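Local coordinates for protein methyltransferase (Streptococcus pyogenes, PDB 2ESR) that probably transfers a methyl group from S-adenosylmethionine to RNA, as enzymes of the RsmD family of Rossmann-like methyltransferases do, at residues A[33-38]-A[55-60]; A[98-103]-A[124-129]; A[104-109]-A[134-139]; A[118-123]-A[147-152]. All coordinates share one frame; numbering follows the deposited sequence.

How the contacts relate
From the N terminus, contact 1 closes first. It pairs strands 34-38 and 56-60 through one beta-alpha-beta crossover, before any other contact opens. Contacts 2, 3 and 4 then open in turn at 98-103, 104-109 and 118-123. They close in the same order, at 124-129, 134-139 and 147-152, so each crosses the other two and none nests. Strand 101-106 serves contacts 2 and 3 and lies beside strand 34-38 of contact 1. Contact 2 pairs its start with the chain that leaves helix 111-124. Contact 3 pairs its end with strand 132-139. Contact 4 packs helix 111-124 on the hairpin near the far edge of the sheet.

Contact 1: residues A[33-38]-A[55-60]; sequences GRVLDL and SAAVLV
The carbonyl oxygen G33 O is held by two backbone N-H groups at the mouth of the strand pair. S55 N donates to it at 2.9 Å, in the carbonyl plane and on a lone pair, and A56 N adds a weak second bond. G33 N in turn donates to S55 OG at 2.9 Å, so both polar atoms of this glycine are used. Beyond it strands 34-38 and 56-60 run parallel, 16° apart, as the two strands of a beta-alpha-beta crossover through helix 44-51. This is the opening unit of the Rossmann-like methyltransferase fold.

The ladder is regular. V35 bonds to A56 and V58, and D37 to V58 and V60. The straightest bond runs from D37 N to V58 O, at 2.8 Å with 169° at the hydrogen. V58 O also receives a CA-H contact from L36.

V35, D37, A57 and L59 lie on the face packed by helix 44-51. There D37 CB meets L59 CG, and D37 OD2 takes a weak bond from A46 N. A46 belongs to a glycine-rich turn and helix consistent with the cofactor-binding motif of such enzymes. The other face carries R34, L36, L38, A56, V58 and V60. R34 reaches out of the subunit, and its NH2 bonds to F83 O of the second subunit. L36 and V58 lie side by side. So do L38 and V60, where L38 CD2 comes to 3.6 Å from V60 CG2.

Contact 2: residues A[98-103]-A[124-129]; sequences TGRFDL and AKNLLS
The packed part of this contact is a short parallel bridge between F101 and L128, and the looser part is a polar fringe of R100, N126, D102 and S129. F101 bonds through both its N and its O, and both point to 124-129. F101 N donates to L127 O at 2.9 Å, and S129 N donates to F101 O at 2.9 Å with 167° at the hydrogen. In both bonds the donor stands above the carbonyl plane, not on a lone pair. L127 is buried. Its CB lies near F101 CD2, and its CD2 reaches back to 3.8 Å from G99 O.

On the fringe, the R100 chain bends at chi2 (-83°) and brings its guanidinium against the backbone just after helix 111-124, beside N126 and L128. R100 NH1 bonds to L128 O at 2.8 Å, with the oxygen close to the guanidinium plane. N126 O sits over one face of the same group, 3.3 Å from R100 CZ. It is badly angled for a bond, but its partial charge probably suits the cation. At the other end water 1 joins two side chains, donating to D102 OD2 at 2.5 Å and bonding to S129 OG at 2.8 Å. D102 OD1 is taken by R34 N of the neighbouring strand.

N126, with positive phi, is the C-prime residue of a Schellman motif. It ends helix 111-124 through bonds from N126 N to A123 O and from L127 N to L122 O. The contact thus returns the chain from that helix to the start of strand 101-106, with L122 packed on L127 and L128 and strand 34-38 along F101.

Contact 3: residues A[104-109]-A[134-139]; sequences VFLDPP and VVCETD
Strands 104-106 and 134-139 run parallel, 20° apart, joined by three backbone bonds in regular register. V135 sits at the middle of the ladder. Its N donates to V104 O at 2.7 Å, almost along the C=O axis, and its O accepts from L106 N at 2.8 Å. E137 N to L106 O is longer, at 3.2 Å.

F105 and V135 point the same way, and V135 CB comes to 3.7 Å from F105 CD1. On the opposite face the L106 and V134 side chains cross obliquely, with L106 CD1 3.7 Å from V134 CG1. The ladder then opens at D107. D107 OD1 and E137 OE1 are 3.8 Å apart, their carboxylate planes 56° from each other. Water 2 donates to both oxygens, which probably eases the repulsion of like charges. D107, P108 and P109 begin the DPPY sequence, a signature of amino-methyltransferases that usually lines the active site.

Strand 34-38 flanks 104-106 and strand 162-169 flanks 134-139, so the pair lies inside the sheet. Helix 19-26 packs on F105, V135 and E137, while helix 111-124 covers L106 and V134.

Contact 4: residues A[118-123]-A[147-152]; sequences TIEALA and EIATLG
The flat group that does the touching is the carboxylate of E120, and both its oxygens meet A149. A149 N lies 3.2 Å from E120 OE1, a weak hydrogen bond bent to 121° at the hydrogen. A149 CB touches the other oxygen, E120 OE2, at 3.5 Å. The E120 chain bends at chi2 (-77°), and its end reaches outward from the helix to the turn.

A149 is the second residue of a type II' turn from I148 to L151. Its positive phi (55°) belongs to a position more often held by glycine. L151 N to I148 O, at 2.8 Å, and I148 N to L151 O close the turn as a tight two-residue beta hairpin.

Beneath this polar link the contact is apolar. I119 and I148 cross at about a right angle. Their CG2 methyls are pressed together, I119 CG2 to I148 CG2 being 3.5 Å, tighter than usual for carbons. I119 CD1 meets I148 CD1 at 3.7 Å, so both branches of each isoleucine are engaged. L151 CD1 also reaches I119 CG2. One turn further along the helix, A123 CB rests on A149 CB at 3.9 Å.

Helix 111-124 lies across one face of the sheet and spans from strand 101-106 to the hairpin. I119 leans on L106 of strand 101-106 as well as on the hairpin, and Y167 of strand 162-169 packs against I148 and L151.

Contact 1: residues A[33-38]-A[55-60]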
# COMPACT_ATOMS: atom_id res chain seq x y z
N GLY A 33 -1.87 -3.27 13.17
CA GLY A 33 -2.91 -3.73 12.26
C GLY A 33 -2.95 -2.90 10.99
O GLY A 33 -2.27 -1.88 10.90
N ARG A 34 -3.75 -3.34 10.01
CA ARG A 34 -3.87 -2.64 8.74
C ARG A 34 -5.18 -1.88 8.60
O ARG A 34 -6.26 -2.43 8.85
CB ARG A 34 -3.77 -3.62 7.56
CG ARG A 34 -2.39 -4.21 7.29
CD ARG A 34 -2.32 -4.72 5.86
NE ARG A 34 -1.02 -5.29 5.51
CZ ARG A 34 -0.57 -6.46 5.97
NH1 ARG A 34 -1.32 -7.19 6.79
NH2 ARG A 34 0.62 -6.90 5.59
N VAL A 35 -5.08 -0.62 8.20
CA VAL A 35 -6.25 0.23 8.01
C VAL A 35 -6.54 0.41 6.52
O VAL A 35 -5.61 0.50 5.71
CB VAL A 35 -6.01 1.63 8.62
CG1 VAL A 35 -7.21 2.54 8.35
CG2 VAL A 35 -5.76 1.52 10.12
N LEU A 36 -7.82 0.42 6.17
CA LEU A 36 -8.24 0.68 4.80
C LEU A 36 -9.17 1.88 4.87
O LEU A 36 -10.18 1.85 5.57
CB LEU A 36 -8.99 -0.51 4.20
CG LEU A 36 -9.62 -0.25 2.82
CD1 LEU A 36 -8.55 0.11 1.81
CD2 LEU A 36 -10.37 -1.48 2.35
N ASP A 37 -8.82 2.95 4.16
CA ASP A 37 -9.64 4.16 4.15
C ASP A 37 -10.11 4.38 2.72
O ASP A 37 -9.38 4.91 1.89
CB ASP A 37 -8.80 5.36 4.62
CG ASP A 37 -9.66 6.55 5.01
OD1 ASP A 37 -10.82 6.64 4.56
OD2 ASP A 37 -9.16 7.41 5.77
N LEU A 38 -11.34 3.95 2.45
CA LEU A 38 -11.93 4.10 1.13
C LEU A 38 -12.64 5.46 1.10
O LEU A 38 -13.19 5.89 2.11
CB LEU A 38 -12.92 2.96 0.87
CG LEU A 38 -12.29 1.56 0.85
CD1 LEU A 38 -13.38 0.51 0.66
CD2 LEU A 38 -11.28 1.48 -0.29
N SER A 55 -0.66 -0.01 12.42
CA SER A 55 0.64 -0.12 11.77
C SER A 55 0.79 0.56 10.42
O SER A 55 1.79 1.25 10.18
CB SER A 55 0.99 -1.60 11.62
OG SER A 55 0.87 -2.26 12.85
N ALA A 56 -0.18 0.37 9.55
CA ALA A 56 -0.11 0.96 8.22
C ALA A 56 -1.50 1.23 7.71
O ALA A 56 -2.49 0.77 8.29
CB ALA A 56 0.60 0.00 7.28
N ALA A 57 -1.59 1.99 6.62
CA ALA A 57 -2.89 2.32 6.06
C ALA A 57 -2.85 2.41 4.55
O ALA A 57 -1.87 2.87 3.97
CB ALA A 57 -3.38 3.63 6.63
N VAL A 58 -3.92 1.95 3.93
CA VAL A 58 -4.05 2.05 2.48
C VAL A 58 -5.19 3.04 2.34
O VAL A 58 -6.26 2.84 2.92
CB VAL A 58 -4.44 0.72 1.81
CG1 VAL A 58 -4.79 0.97 0.34
CG2 VAL A 58 -3.30 -0.27 1.91
N LEU A 59 -4.96 4.11 1.59
CA LEU A 59 -6.00 5.11 1.37
C LEU A 59 -6.36 5.13 -0.11
O LEU A 59 -5.48 5.07 -0.96
CB LEU A 59 -5.51 6.50 1.79
CG LEU A 59 -5.26 6.78 3.28
CD1 LEU A 59 -4.02 6.03 3.75
CD2 LEU A 59 -5.09 8.27 3.48
N VAL A 60 -7.65 5.19 -0.40
CA VAL A 60 -8.10 5.24 -1.79
C VAL A 60 -8.94 6.50 -1.95
O VAL A 60 -9.92 6.69 -1.24
CB VAL A 60 -8.98 4.03 -2.17
CG1 VAL A 60 -9.31 4.10 -3.67
CG2 VAL A 60 -8.25 2.73 -1.85

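Contact 2: residues A[98-103]-A[124-129]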
# COMPACT_ATOMS: atom_id res chain seq x y z
N THR A 98 -5.31 -7.17 -1.33
CA THR A 98 -5.10 -8.58 -0.99
C THR A 98 -5.04 -8.95 0.49
O THR A 98 -5.45 -10.04 0.86
CB THR A 98 -3.80 -9.10 -1.61
OG1 THR A 98 -2.69 -8.47 -0.96
CG2 THR A 98 -3.76 -8.81 -3.09
N GLY A 99 -4.51 -8.06 1.31
CA GLY A 99 -4.39 -8.37 2.72
C GLY A 99 -5.65 -8.17 3.53
O GLY A 99 -6.55 -7.45 3.11
N ARG A 100 -5.72 -8.83 4.68
CA ARG A 100 -6.87 -8.70 5.57
C ARG A 100 -6.72 -7.34 6.25
O ARG A 100 -5.62 -6.97 6.66
CB ARG A 100 -6.86 -9.80 6.62
CG ARG A 100 -7.11 -11.20 6.08
CD ARG A 100 -8.60 -11.46 5.92
NE ARG A 100 -8.86 -12.82 5.45
CZ ARG A 100 -10.07 -13.37 5.40
NH1 ARG A 100 -11.13 -12.68 5.80
NH2 ARG A 100 -10.23 -14.61 4.94
N PHE A 101 -7.82 -6.60 6.36
CA PHE A 101 -7.78 -5.30 7.00
C PHE A 101 -8.49 -5.36 8.34
O PHE A 101 -9.54 -5.97 8.46
CB PHE A 101 -8.43 -4.26 6.09
CG PHE A 101 -7.60 -3.95 4.88
CD1 PHE A 101 -6.53 -3.06 4.98
CD2 PHE A 101 -7.84 -4.58 3.67
CE1 PHE A 101 -5.71 -2.82 3.88
CE2 PHE A 101 -7.02 -4.34 2.57
CZ PHE A 101 -5.95 -3.46 2.68
N ASP A 102 -7.89 -4.72 9.34
CA ASP A 102 -8.43 -4.73 10.70
C ASP A 102 -9.36 -3.57 11.00
O ASP A 102 -10.23 -3.67 11.87
CB ASP A 102 -7.27 -4.73 11.69
CG ASP A 102 -6.26 -5.81 11.39
OD1 ASP A 102 -5.19 -5.51 10.81
OD2 ASP A 102 -6.53 -6.98 11.73
N LEU A 103 -9.19 -2.47 10.28
CA LEU A 103 -10.01 -1.29 10.48
C LEU A 103 -10.28 -0.65 9.13
O LEU A 103 -9.36 -0.35 8.37
CB LEU A 103 -9.26 -0.30 11.40
CG LEU A 103 -9.89 1.07 11.70
CD1 LEU A 103 -11.28 0.90 12.32
CD2 LEU A 103 -8.96 1.83 12.67
N ALA A 124 -17.11 -10.27 0.26
CA ALA A 124 -17.02 -11.27 -0.81
C ALA A 124 -15.58 -11.54 -1.23
O ALA A 124 -15.25 -12.65 -1.66
CB ALA A 124 -17.83 -10.82 -2.02
N LYS A 125 -14.72 -10.54 -1.09
CA LYS A 125 -13.32 -10.66 -1.46
C LYS A 125 -12.44 -11.07 -0.28
O LYS A 125 -11.22 -11.04 -0.38
CB LYS A 125 -12.82 -9.33 -2.04
CG LYS A 125 -13.55 -8.90 -3.32
CD LYS A 125 -13.36 -9.92 -4.44
CE LYS A 125 -11.91 -10.02 -4.86
NZ LYS A 125 -11.41 -8.74 -5.45
N ASN A 126 -13.08 -11.45 0.82
CA ASN A 126 -12.40 -11.87 2.04
C ASN A 126 -11.27 -10.92 2.43
O ASN A 126 -10.17 -11.35 2.75
CB ASN A 126 -11.85 -13.28 1.87
CG ASN A 126 -12.89 -14.24 1.37
OD1 ASN A 126 -13.01 -14.47 0.16
ND2 ASN A 126 -13.67 -14.80 2.28
N LEU A 127 -11.57 -9.63 2.41
CA LEU A 127 -10.60 -8.60 2.74
C LEU A 127 -10.72 -8.09 4.17
O LEU A 127 -10.00 -7.18 4.57
CB LEU A 127 -10.74 -7.43 1.78
CG LEU A 127 -10.40 -7.73 0.31
CD1 LEU A 127 -10.84 -6.56 -0.57
CD2 LEU A 127 -8.91 -7.97 0.19
N LEU A 128 -11.64 -8.66 4.94
CA LEU A 128 -11.86 -8.22 6.32
C LEU A 128 -11.35 -9.21 7.35
O LEU A 128 -11.64 -10.41 7.28
CB LEU A 128 -13.36 -8.00 6.56
CG LEU A 128 -14.07 -7.03 5.61
CD1 LEU A 128 -15.54 -6.97 5.96
CD2 LEU A 128 -13.44 -5.64 5.70
N SER A 129 -10.59 -8.72 8.33
CA SER A 129 -10.08 -9.60 9.37
C SER A 129 -11.25 -10.09 10.20
O SER A 129 -12.34 -9.52 10.16
CB SER A 129 -9.10 -8.86 10.27
OG SER A 129 -9.79 -7.98 11.15
O HOH W 1 -8.21 -7.77 13.45

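Contact 3: residues A[104-109]-A[134-139]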
# COMPACT_ATOMS: atom_id res chain seq x y z
N VAL A 104 -11.56 -0.46 8.82
CA VAL A 104 -11.94 0.12 7.55
C VAL A 104 -12.78 1.36 7.79
O VAL A 104 -13.71 1.34 8.58
CB VAL A 104 -12.76 -0.90 6.72
CG1 VAL A 104 -13.18 -0.29 5.39
CG2 VAL A 104 -11.94 -2.17 6.49
N PHE A 105 -12.43 2.45 7.12
CA PHE A 105 -13.19 3.69 7.24
C PHE A 105 -13.95 3.92 5.94
O PHE A 105 -13.36 3.86 4.86
CB PHE A 105 -12.26 4.87 7.51
CG PHE A 105 -11.68 4.88 8.90
CD1 PHE A 105 -12.49 5.07 10.00
CD2 PHE A 105 -10.32 4.67 9.09
CE1 PHE A 105 -11.96 5.03 11.30
CE2 PHE A 105 -9.78 4.63 10.38
CZ PHE A 105 -10.60 4.81 11.49
N LEU A 106 -15.25 4.18 6.05
CA LEU A 106 -16.09 4.41 4.88
C LEU A 106 -16.95 5.66 5.05
O LEU A 106 -17.75 5.75 5.97
CB LEU A 106 -17.04 3.22 4.65
CG LEU A 106 -16.50 1.81 4.47
CD1 LEU A 106 -17.68 0.87 4.20
CD2 LEU A 106 -15.50 1.74 3.32
N ASP A 107 -16.75 6.62 4.16
CA ASP A 107 -17.53 7.86 4.16
C ASP A 107 -17.65 8.21 2.68
O ASP A 107 -16.97 9.10 2.18
CB ASP A 107 -16.80 8.98 4.91
CG ASP A 107 -17.63 10.25 5.01
OD1 ASP A 107 -17.26 11.16 5.78
OD2 ASP A 107 -18.66 10.33 4.31
N PRO A 108 -18.53 7.50 1.96
CA PRO A 108 -18.73 7.72 0.54
C PRO A 108 -19.94 8.54 0.13
O PRO A 108 -20.77 8.90 0.96
CB PRO A 108 -18.85 6.30 0.01
CG PRO A 108 -19.72 5.67 1.07
CD PRO A 108 -19.25 6.28 2.40
N PRO A 109 -20.02 8.87 -1.17
CA PRO A 109 -21.14 9.64 -1.72
C PRO A 109 -22.24 8.58 -1.80
O PRO A 109 -21.93 7.38 -1.80
CB PRO A 109 -20.61 10.06 -3.09
CG PRO A 109 -19.70 8.94 -3.46
CD PRO A 109 -18.96 8.71 -2.17
N VAL A 134 -15.61 -1.93 10.81
CA VAL A 134 -15.90 -1.12 9.63
C VAL A 134 -16.64 0.10 10.16
O VAL A 134 -17.81 0.02 10.59
CB VAL A 134 -16.76 -1.87 8.60
CG1 VAL A 134 -17.04 -0.97 7.39
CG2 VAL A 134 -16.03 -3.12 8.13
N VAL A 135 -15.95 1.23 10.15
CA VAL A 135 -16.46 2.49 10.67
C VAL A 135 -17.02 3.37 9.58
O VAL A 135 -16.30 3.79 8.67
CB VAL A 135 -15.34 3.25 11.42
CG1 VAL A 135 -15.88 4.53 12.00
CG2 VAL A 135 -14.77 2.36 12.52
N CYS A 136 -18.30 3.68 9.70
CA CYS A 136 -18.99 4.50 8.73
C CYS A 136 -19.39 5.84 9.31
O CYS A 136 -20.05 5.90 10.34
CB CYS A 136 -20.25 3.79 8.25
SG CYS A 136 -19.97 2.10 7.67
N GLU A 137 -18.98 6.92 8.66
CA GLU A 137 -19.36 8.26 9.12
C GLU A 137 -20.30 8.79 8.05
O GLU A 137 -19.96 8.81 6.86
CB GLU A 137 -18.14 9.16 9.26
CG GLU A 137 -18.48 10.57 9.73
CD GLU A 137 -17.26 11.39 10.11
OE1 GLU A 137 -16.23 11.29 9.40
OE2 GLU A 137 -17.33 12.14 11.11
N THR A 138 -21.49 9.21 8.46
CA THR A 138 -22.50 9.71 7.52
C THR A 138 -23.29 10.86 8.14
O THR A 138 -23.04 11.24 9.28
CB THR A 138 -23.52 8.62 7.20
OG1 THR A 138 -24.30 8.35 8.37
CG2 THR A 138 -22.82 7.34 6.77
N ASP A 139 -24.24 11.41 7.39
CA ASP A 139 -25.07 12.47 7.94
C ASP A 139 -25.91 11.78 9.01
O ASP A 139 -26.11 10.56 8.95
CB ASP A 139 -25.98 13.07 6.86
CG ASP A 139 -25.22 13.88 5.83
OD1 ASP A 139 -24.07 14.30 6.12
OD2 ASP A 139 -25.77 14.12 4.74
O HOH W 2 -14.90 11.02 7.12

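Contact 4: residues A[118-123]-A[147-152]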
# COMPACT_ATOMS: atom_id res chain seq x y z
N THR A 118 -20.26 -1.55 -0.74
CA THR A 118 -18.84 -1.68 -0.44
C THR A 118 -18.56 -2.76 0.60
O THR A 118 -17.63 -3.54 0.43
CB THR A 118 -18.25 -0.33 0.03
OG1 THR A 118 -18.43 0.64 -1.02
CG2 THR A 118 -16.76 -0.46 0.32
N ILE A 119 -19.36 -2.82 1.66
CA ILE A 119 -19.15 -3.85 2.68
C ILE A 119 -19.42 -5.23 2.08
O ILE A 119 -18.71 -6.20 2.38
CB ILE A 119 -20.04 -3.59 3.91
CG1 ILE A 119 -19.57 -2.29 4.59
CG2 ILE A 119 -19.95 -4.75 4.89
CD1 ILE A 119 -20.38 -1.87 5.79
N GLU A 120 -20.43 -5.33 1.23
CA GLU A 120 -20.72 -6.60 0.58
C GLU A 120 -19.53 -7.01 -0.28
O GLU A 120 -19.13 -8.18 -0.29
CB GLU A 120 -21.97 -6.49 -0.30
CG GLU A 120 -23.27 -6.40 0.48
CD GLU A 120 -23.72 -7.74 1.03
OE1 GLU A 120 -24.76 -7.77 1.73
OE2 GLU A 120 -23.05 -8.76 0.76
N ALA A 121 -18.94 -6.05 -0.99
CA ALA A 121 -17.80 -6.34 -1.85
C ALA A 121 -16.58 -6.75 -1.04
O ALA A 121 -15.88 -7.70 -1.40
CB ALA A 121 -17.48 -5.14 -2.73
N LEU A 122 -16.32 -6.03 0.05
CA LEU A 122 -15.18 -6.34 0.90
C LEU A 122 -15.31 -7.74 1.50
O LEU A 122 -14.33 -8.48 1.58
CB LEU A 122 -15.06 -5.32 2.03
CG LEU A 122 -14.60 -3.91 1.67
CD1 LEU A 122 -14.83 -2.98 2.84
CD2 LEU A 122 -13.11 -3.94 1.27
N ALA A 123 -16.53 -8.08 1.90
CA ALA A 123 -16.79 -9.39 2.50
C ALA A 123 -16.62 -10.51 1.47
O ALA A 123 -16.06 -11.56 1.77
CB ALA A 123 -18.20 -9.43 3.08
N GLU A 147 -27.79 -5.28 9.51
CA GLU A 147 -26.88 -6.30 9.00
C GLU A 147 -26.52 -6.10 7.54
O GLU A 147 -27.36 -5.71 6.72
CB GLU A 147 -27.48 -7.70 9.18
CG GLU A 147 -27.54 -8.18 10.62
CD GLU A 147 -28.21 -9.54 10.76
OE1 GLU A 147 -28.25 -10.06 11.89
OE2 GLU A 147 -28.69 -10.08 9.74
N ILE A 148 -25.26 -6.36 7.22
CA ILE A 148 -24.76 -6.27 5.86
C ILE A 148 -23.82 -7.45 5.71
O ILE A 148 -22.82 -7.54 6.43
CB ILE A 148 -23.95 -4.98 5.63
CG1 ILE A 148 -24.83 -3.75 5.85
CG2 ILE A 148 -23.37 -4.98 4.21
CD1 ILE A 148 -24.06 -2.43 5.80
N ALA A 149 -24.13 -8.36 4.79
CA ALA A 149 -23.30 -9.54 4.60
C ALA A 149 -23.19 -10.25 5.95
O ALA A 149 -24.19 -10.48 6.62
CB ALA A 149 -21.92 -9.14 4.09
N THR A 150 -21.97 -10.57 6.37
CA THR A 150 -21.76 -11.25 7.64
C THR A 150 -21.57 -10.28 8.80
O THR A 150 -21.31 -10.70 9.93
CB THR A 150 -20.53 -12.16 7.58
OG1 THR A 150 -19.36 -11.36 7.35
CG2 THR A 150 -20.67 -13.16 6.45
N LEU A 151 -21.70 -8.99 8.53
CA LEU A 151 -21.51 -8.00 9.58
C LEU A 151 -22.78 -7.44 10.19
O LEU A 151 -23.86 -7.52 9.59
CB LEU A 151 -20.65 -6.84 9.06
CG LEU A 151 -19.23 -7.17 8.61
CD1 LEU A 151 -19.24 -7.82 7.23
CD2 LEU A 151 -18.40 -5.89 8.58
N GLY A 152 -22.64 -6.89 11.39
CA GLY A 152 -23.77 -6.30 12.09
C GLY A 152 -23.35 -5.06 12.84
O GLY A 152 -22.18 -4.91 13.20